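Abhydrolase domain-containing protein (Exiguobacterium antarcticum, PDB 5H3H) is an esterase of the alpha/beta hydrolase fold that probably hydrolyses carboxylic esters and may also have perhydrolase activity. Local coordinates at residues L213-K218 with T259-S264. Residues are numbered along the deposited sequence; the frame is centred on the assembly and turned at random.
Sequences LIMHGK and TETLVS
Thr261 meets Met215 and Leu213 through its methyl branch: CG2 of Thr261 lies 3.9 Å from SD of Met215 and 4.1 Å from CD2 of Leu213. The first torsion separates the two branches of the threonine. At chi1 -55° its CG2 stands anti to the backbone N and points to the side chains that rise from the strand, while OG1 is turned beside that N and hydrogen-bonds Lys257 O one turn earlier, so the hydroxyl is satisfied within the helix and a purely apolar branch faces the sheet. Met215 extends through chi2 and then bends at chi3 (-82°); the Met215 and Thr261 side chains slide past each other in opposite directions, and CE of Met215 ends 4.5 Å from CG of Leu262. Leu213 instead crosses Thr261 at about a right angle, with only its CD2 methyl close to it. The contact is thus carried by van der Waals packing; it buries 140 Å², and the segment axes lie 10.9 Å apart, close to the usual helix-on-sheet spacing. Ile118 of the adjacent strand 114-120 touches both Met215 and Leu262, extending the apolar layer. The axes of segments 213-217 and 259-264 run nearly antiparallel (175°), an arrangement characteristic of the alpha/beta hydrolase fold, where the C-terminal helix packs on a face of the central sheet.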
loop_
_atom_site.group_PDB
_atom_site.type_symbol
_atom_site.label_atom_id
_atom_site.label_comp_id
_atom_site.label_asym_id
_atom_site.label_seq_id
_atom_site.Cartn_x
_atom_site.Cartn_y
_atom_site.Cartn_z
ATOM N N LEU B 213 18.818 3.028 1.136
ATOM C CA LEU B 213 20.090 3.719 0.942
ATOM C C LEU B 213 19.890 4.966 0.089
ATOM O O LEU B 213 19.358 4.853 -1.028
ATOM C CB LEU B 213 21.054 2.821 0.213
ATOM C CG LEU B 213 22.384 3.478 -0.162
ATOM C CD1 LEU B 213 23.095 3.864 1.137
ATOM C CD2 LEU B 213 23.236 2.563 -1.024
ATOM N N ILE B 214 20.387 6.122 0.589
ATOM C CA ILE B 214 20.359 7.387 -0.111
ATOM C C ILE B 214 21.788 7.631 -0.601
ATOM O O ILE B 214 22.713 7.643 0.200
ATOM C CB ILE B 214 19.939 8.586 0.812
ATOM C CG1 ILE B 214 18.679 8.290 1.651
ATOM C CG2 ILE B 214 19.789 9.890 0.009
ATOM C CD1 ILE B 214 17.515 7.842 0.828
ATOM N N MET B 215 21.925 7.852 -1.903
ATOM C CA MET B 215 23.189 8.155 -2.554
ATOM C C MET B 215 22.975 9.568 -3.115
ATOM O O MET B 215 21.966 9.791 -3.838
ATOM C CB MET B 215 23.460 7.125 -3.694
ATOM C CG MET B 215 24.152 5.852 -3.243
ATOM S SD MET B 215 24.810 4.718 -4.523
ATOM C CE MET B 215 23.272 4.002 -4.775
ATOM N N HIS B 216 23.865 10.542 -2.803
ATOM C CA HIS B 216 23.642 11.881 -3.345
ATOM C C HIS B 216 24.966 12.672 -3.434
ATOM O O HIS B 216 25.819 12.559 -2.539
ATOM C CB HIS B 216 22.666 12.614 -2.457
ATOM C CG HIS B 216 21.782 13.565 -3.168
ATOM N ND1 HIS B 216 20.434 13.356 -3.261
ATOM C CD2 HIS B 216 22.023 14.769 -3.735
ATOM C CE1 HIS B 216 19.875 14.386 -3.882
ATOM N NE2 HIS B 216 20.829 15.251 -4.189
ATOM N N GLY B 217 25.111 13.406 -4.542
ATOM C CA GLY B 217 26.258 14.290 -4.806
ATOM C C GLY B 217 26.236 15.554 -3.956
ATOM O O GLY B 217 25.220 16.277 -3.894
ATOM N N LYS B 218 27.373 15.838 -3.316
ATOM C CA LYS B 218 27.487 17.047 -2.532
ATOM C C LYS B 218 27.290 18.268 -3.430
ATOM O O LYS B 218 26.672 19.241 -2.991
ATOM C CB LYS B 218 28.840 17.098 -1.793
ATOM C CG LYS B 218 28.838 18.016 -0.585
ATOM C CD LYS B 218 27.839 17.540 0.481
ATOM C CE LYS B 218 28.060 18.193 1.849
ATOM N NZ LYS B 218 28.189 19.683 1.756
ATOM N N THR B 259 28.947 2.605 -8.695
ATOM C CA THR B 259 28.706 1.203 -9.049
ATOM C C THR B 259 29.017 0.229 -7.921
ATOM O O THR B 259 28.244 -0.634 -7.604
ATOM C CB THR B 259 29.431 0.757 -10.379
ATOM O OG1 THR B 259 30.827 1.094 -10.362
ATOM C CG2 THR B 259 28.925 1.464 -11.490
ATOM N N GLU B 260 30.147 0.370 -7.274
ATOM C CA GLU B 260 30.492 -0.629 -6.298
ATOM C C GLU B 260 29.720 -0.469 -4.959
ATOM O O GLU B 260 29.419 -1.444 -4.343
ATOM C CB GLU B 260 32.017 -0.708 -6.172
ATOM C CG GLU B 260 32.721 -1.137 -7.475
ATOM C CD GLU B 260 32.371 -2.555 -7.985
ATOM O OE1 GLU B 260 32.277 -2.731 -9.220
ATOM O OE2 GLU B 260 32.219 -3.501 -7.182
ATOM N N THR B 261 29.287 0.742 -4.588
ATOM C CA THR B 261 28.293 0.944 -3.523
ATOM C C THR B 261 26.919 0.289 -3.845
ATOM O O THR B 261 26.245 -0.279 -2.978
ATOM C CB THR B 261 28.066 2.464 -3.302
ATOM O OG1 THR B 261 29.320 3.117 -3.043
ATOM C CG2 THR B 261 27.144 2.749 -2.145
ATOM N N LEU B 262 26.513 0.378 -5.104
ATOM C CA LEU B 262 25.188 -0.106 -5.537
ATOM C C LEU B 262 25.224 -1.638 -5.445
ATOM O O LEU B 262 24.353 -2.291 -4.889
ATOM C CB LEU B 262 24.979 0.376 -6.969
ATOM C CG LEU B 262 23.611 0.559 -7.579
ATOM C CD1 LEU B 262 23.774 0.649 -9.106
ATOM C CD2 LEU B 262 22.632 -0.545 -7.210
ATOM N N VAL B 263 26.326 -2.192 -5.920
ATOM C CA VAL B 263 26.525 -3.614 -5.957
ATOM C C VAL B 263 26.587 -4.237 -4.585
ATOM O O VAL B 263 26.011 -5.296 -4.372
ATOM C CB VAL B 263 27.822 -3.954 -6.735
ATOM C CG1 VAL B 263 28.270 -5.393 -6.483
ATOM C CG2 VAL B 263 27.588 -3.683 -8.234
ATOM N N SER B 264 27.364 -3.611 -3.704
ATOM C CA SER B 264 27.458 -4.042 -2.328
ATOM C C SER B 264 26.113 -4.052 -1.632
ATOM O O SER B 264 25.816 -4.995 -0.934
ATOM C CB SER B 264 28.403 -3.116 -1.545
ATOM O OG SER B 264 29.720 -3.164 -2.055
#